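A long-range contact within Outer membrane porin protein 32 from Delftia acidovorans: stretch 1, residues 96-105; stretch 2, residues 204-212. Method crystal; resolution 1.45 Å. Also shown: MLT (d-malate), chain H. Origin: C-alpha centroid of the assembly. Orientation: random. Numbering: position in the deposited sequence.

Stretch 1 (96-105) PTSQKLTSYD
Stretch 2 (204-212) DEITLGASY

In this porin, a short helix beginning at Pro96 packs against one face of an extended strand, residues 204-212, running in nearly the same direction: the axes diverge by 22° and approach to 9.7 Å. The strand is extended throughout, phi from -106° to -154° and psi from 127° to 156°, so its side chains alternate. Glu205, Thr207 and Ser211 point toward the other stretch, while Ile206, Leu208 and Ala210 point away and lie on the surface. No direct hydrogen bond joins the two stretches; packing and two waters do the work.

Pro96 (-58/-37) suits the first turn, where its missing amide proton costs nothing, and its O accepts from Lys100 N at 3.1 Å. Thr97, chi1 p, turns toward the strand. Its OG1 lies 4.0 Å from Glu205 OE2, too far for a direct bond, so water 1 fills the gap, accepting from Thr97 OG1 at 2.7 Å and donating to Glu205 OE2 at 2.7 Å. Glu205 reaches this site with chi1 and chi2 both t and chi3 at -100°.

Gln99 and Lys100, both chi1 t, stay out of reach of the strand and are partly exposed, as suits long polar chains. Leu101 (-81/-27), bonded from its N to Thr97 O at 3.0 Å, is the apolar contact of the helix. With chi1 and chi2 both m, Leu101 sets its CG 3.6 Å from Thr207 CG2, the methyl of a threonine with chi1 m, and its CD1 3.6 Å from Gly209 N.

The chain then tightens into a 3-10 segment, 102-104, with phi/psi near -70/-15. Thr102, chi1 p, points away from the strand, its OG1 2.9 Å from O5 of the bound d-malate. Ser103, chi1 p, donates from OG to Lys100 O at 2.7 Å, binding the turn to the preceding helix.

Tyr104 (-84/-10) marks the register: its CA is 6.3 Å from that of Gly209. Tyr104 N donates to Leu101 O at 3.2 Å, and chi1 m with chi2 -76° lays the ring over the glycine. Gly209 CA sits 4.0 Å from the Tyr104 ring centroid, 14° off the normal, in a CH-pi contact. Glycine suits this place because an ideal CB would lie 2.5 Å from Tyr104 CD2, a clash. At the ring edge, Tyr104 CE1 meets Ser211 OG at 3.6 Å. Ser211, chi1 p, also holds water 2 at 2.7 Å from its OG; that water donates weakly to Ser103 O at 3.4 Å. Asp105 (-83/120) leaves the turn, its N bonded to Thr102 O at 3.1 Å.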

# COMPACT_ATOMS: atom_id res chain seq x y z
N PRO A 96 -3.19 -8.81 23.81
CA PRO A 96 -2.89 -10.11 24.43
C PRO A 96 -4.11 -10.99 24.63
O PRO A 96 -4.01 -12.20 24.47
CB PRO A 96 -2.25 -9.72 25.75
CG PRO A 96 -1.71 -8.39 25.53
CD PRO A 96 -2.66 -7.69 24.61
N THR A 97 -5.25 -10.40 24.97
CA THR A 97 -6.45 -11.20 25.22
C THR A 97 -6.94 -11.91 23.95
O THR A 97 -7.25 -13.10 24.01
CB THR A 97 -7.54 -10.30 25.83
OG1 THR A 97 -7.59 -9.03 25.17
CG2 THR A 97 -7.19 -10.02 27.30
N SER A 98 -6.94 -11.24 22.80
CA SER A 98 -7.35 -11.91 21.58
C SER A 98 -6.29 -12.88 21.08
O SER A 98 -6.63 -13.98 20.64
CB SER A 98 -7.71 -10.91 20.48
OG SER A 98 -6.53 -10.27 20.04
N GLN A 99 -5.02 -12.49 21.16
CA GLN A 99 -3.93 -13.34 20.71
C GLN A 99 -3.99 -14.71 21.39
O GLN A 99 -3.88 -15.75 20.74
CB GLN A 99 -2.57 -12.69 20.94
CG GLN A 99 -1.47 -13.46 20.22
CD GLN A 99 -0.14 -12.84 20.37
OE1 GLN A 99 0.31 -12.13 19.48
NE2 GLN A 99 0.52 -13.13 21.48
N LYS A 100 -4.24 -14.71 22.68
CA LYS A 100 -4.23 -15.96 23.41
C LYS A 100 -5.55 -16.70 23.30
O LYS A 100 -5.57 -17.92 23.13
CB LYS A 100 -3.89 -15.69 24.87
CG LYS A 100 -3.58 -16.97 25.66
CD LYS A 100 -2.28 -17.62 25.22
CE LYS A 100 -1.75 -18.62 26.23
NZ LYS A 100 -2.62 -19.77 26.33
N LEU A 101 -6.66 -16.00 23.43
CA LEU A 101 -7.94 -16.70 23.55
C LEU A 101 -8.49 -17.16 22.18
O LEU A 101 -9.22 -18.14 22.11
CB LEU A 101 -8.98 -15.85 24.27
CG LEU A 101 -8.86 -15.85 25.81
CD1 LEU A 101 -9.29 -17.21 26.34
CD2 LEU A 101 -7.50 -15.49 26.32
N THR A 102 -8.14 -16.49 21.08
CA THR A 102 -8.60 -16.97 19.78
C THR A 102 -7.94 -18.32 19.42
O THR A 102 -8.42 -19.00 18.55
CB THR A 102 -8.37 -15.97 18.61
OG1 THR A 102 -7.01 -15.58 18.52
CG2 THR A 102 -9.17 -14.73 18.80
N SER A 103 -6.86 -18.70 20.11
CA SER A 103 -6.23 -20.00 19.88
C SER A 103 -7.17 -21.21 20.17
O SER A 103 -6.93 -22.31 19.67
CB SER A 103 -4.93 -20.12 20.68
OG SER A 103 -5.23 -20.41 22.06
N TYR A 104 -8.25 -21.00 20.92
CA TYR A 104 -9.22 -22.04 21.25
C TYR A 104 -10.30 -22.26 20.18
O TYR A 104 -11.06 -23.21 20.23
CB TYR A 104 -9.87 -21.76 22.61
CG TYR A 104 -8.84 -21.73 23.70
CD1 TYR A 104 -8.31 -22.92 24.18
CD2 TYR A 104 -8.34 -20.54 24.19
CE1 TYR A 104 -7.33 -22.91 25.10
CE2 TYR A 104 -7.38 -20.51 25.15
CZ TYR A 104 -6.85 -21.71 25.61
OH TYR A 104 -5.86 -21.70 26.58
N ASP A 105 -10.35 -21.36 19.20
CA ASP A 105 -11.25 -21.48 18.08
C ASP A 105 -10.63 -22.41 17.04
O ASP A 105 -9.56 -22.13 16.51
CB ASP A 105 -11.40 -20.08 17.49
CG ASP A 105 -12.44 -19.97 16.42
OD1 ASP A 105 -13.07 -20.93 15.96
OD2 ASP A 105 -12.69 -18.82 15.98
N ASP A 204 -16.05 -3.91 28.17
CA ASP A 204 -15.48 -4.84 29.15
C ASP A 204 -15.60 -6.26 28.60
O ASP A 204 -16.66 -6.63 28.13
CB ASP A 204 -16.25 -4.74 30.48
CG ASP A 204 -16.19 -3.39 31.10
OD1 ASP A 204 -15.20 -2.66 30.85
OD2 ASP A 204 -17.08 -2.99 31.90
N GLU A 205 -14.55 -7.06 28.69
CA GLU A 205 -14.56 -8.40 28.14
C GLU A 205 -13.83 -9.34 29.08
O GLU A 205 -12.69 -9.11 29.47
CB GLU A 205 -13.83 -8.36 26.80
CG GLU A 205 -13.85 -9.59 25.92
CD GLU A 205 -12.82 -9.45 24.82
OE1 GLU A 205 -13.24 -9.10 23.68
OE2 GLU A 205 -11.59 -9.64 25.11
N ILE A 206 -14.50 -10.43 29.42
CA ILE A 206 -13.90 -11.50 30.20
C ILE A 206 -14.05 -12.78 29.38
O ILE A 206 -15.13 -13.09 28.87
CB ILE A 206 -14.54 -11.61 31.59
CG1 ILE A 206 -13.87 -12.75 32.37
CG2 ILE A 206 -15.98 -11.92 31.48
CD1 ILE A 206 -14.15 -12.75 33.83
N THR A 207 -12.96 -13.52 29.24
CA THR A 207 -12.91 -14.68 28.37
C THR A 207 -12.18 -15.84 29.04
O THR A 207 -11.13 -15.64 29.63
CB THR A 207 -12.16 -14.34 27.06
OG1 THR A 207 -12.64 -13.11 26.53
CG2 THR A 207 -12.44 -15.38 25.99
N LEU A 208 -12.77 -17.03 29.00
CA LEU A 208 -12.16 -18.23 29.53
C LEU A 208 -12.09 -19.27 28.44
O LEU A 208 -13.09 -19.53 27.81
CB LEU A 208 -12.99 -18.74 30.73
CG LEU A 208 -12.45 -19.97 31.44
CD1 LEU A 208 -11.16 -19.69 32.15
CD2 LEU A 208 -13.50 -20.53 32.42
N GLY A 209 -10.93 -19.87 28.21
CA GLY A 209 -10.81 -20.90 27.19
C GLY A 209 -10.00 -22.07 27.72
O GLY A 209 -9.16 -21.90 28.59
N ALA A 210 -10.28 -23.26 27.20
CA ALA A 210 -9.51 -24.46 27.55
C ALA A 210 -9.55 -25.45 26.42
O ALA A 210 -10.51 -25.49 25.65
CB ALA A 210 -10.05 -25.11 28.81
N SER A 211 -8.50 -26.26 26.32
CA SER A 211 -8.47 -27.30 25.32
C SER A 211 -7.58 -28.44 25.78
O SER A 211 -6.69 -28.26 26.60
CB SER A 211 -7.97 -26.80 23.96
OG SER A 211 -6.64 -26.28 24.01
N TYR A 212 -7.85 -29.62 25.24
CA TYR A 212 -6.98 -30.76 25.46
C TYR A 212 -6.80 -31.50 24.17
O TYR A 212 -7.78 -31.85 23.55
CB TYR A 212 -7.52 -31.70 26.56
CG TYR A 212 -6.44 -32.65 27.01
CD1 TYR A 212 -6.31 -33.89 26.43
CD2 TYR A 212 -5.48 -32.27 27.94
CE1 TYR A 212 -5.28 -34.76 26.79
CE2 TYR A 212 -4.47 -33.13 28.30
CZ TYR A 212 -4.37 -34.37 27.71
OH TYR A 212 -3.35 -35.24 28.07
C1 MLT H . -6.03 -12.95 12.55
O1 MLT H . -6.35 -13.67 11.47
O2 MLT H . -4.88 -13.07 13.14
C2 MLT H . -6.97 -12.01 13.22
O3 MLT H . -7.75 -11.33 12.27
C3 MLT H . -7.78 -12.80 14.24
C4 MLT H . -6.79 -13.64 15.02
O4 MLT H . -5.74 -14.20 14.47
O5 MLT H . -6.92 -13.83 16.27
O HOH W 1 -9.74 -8.33 23.73
O HOH W 2 -5.85 -24.67 21.93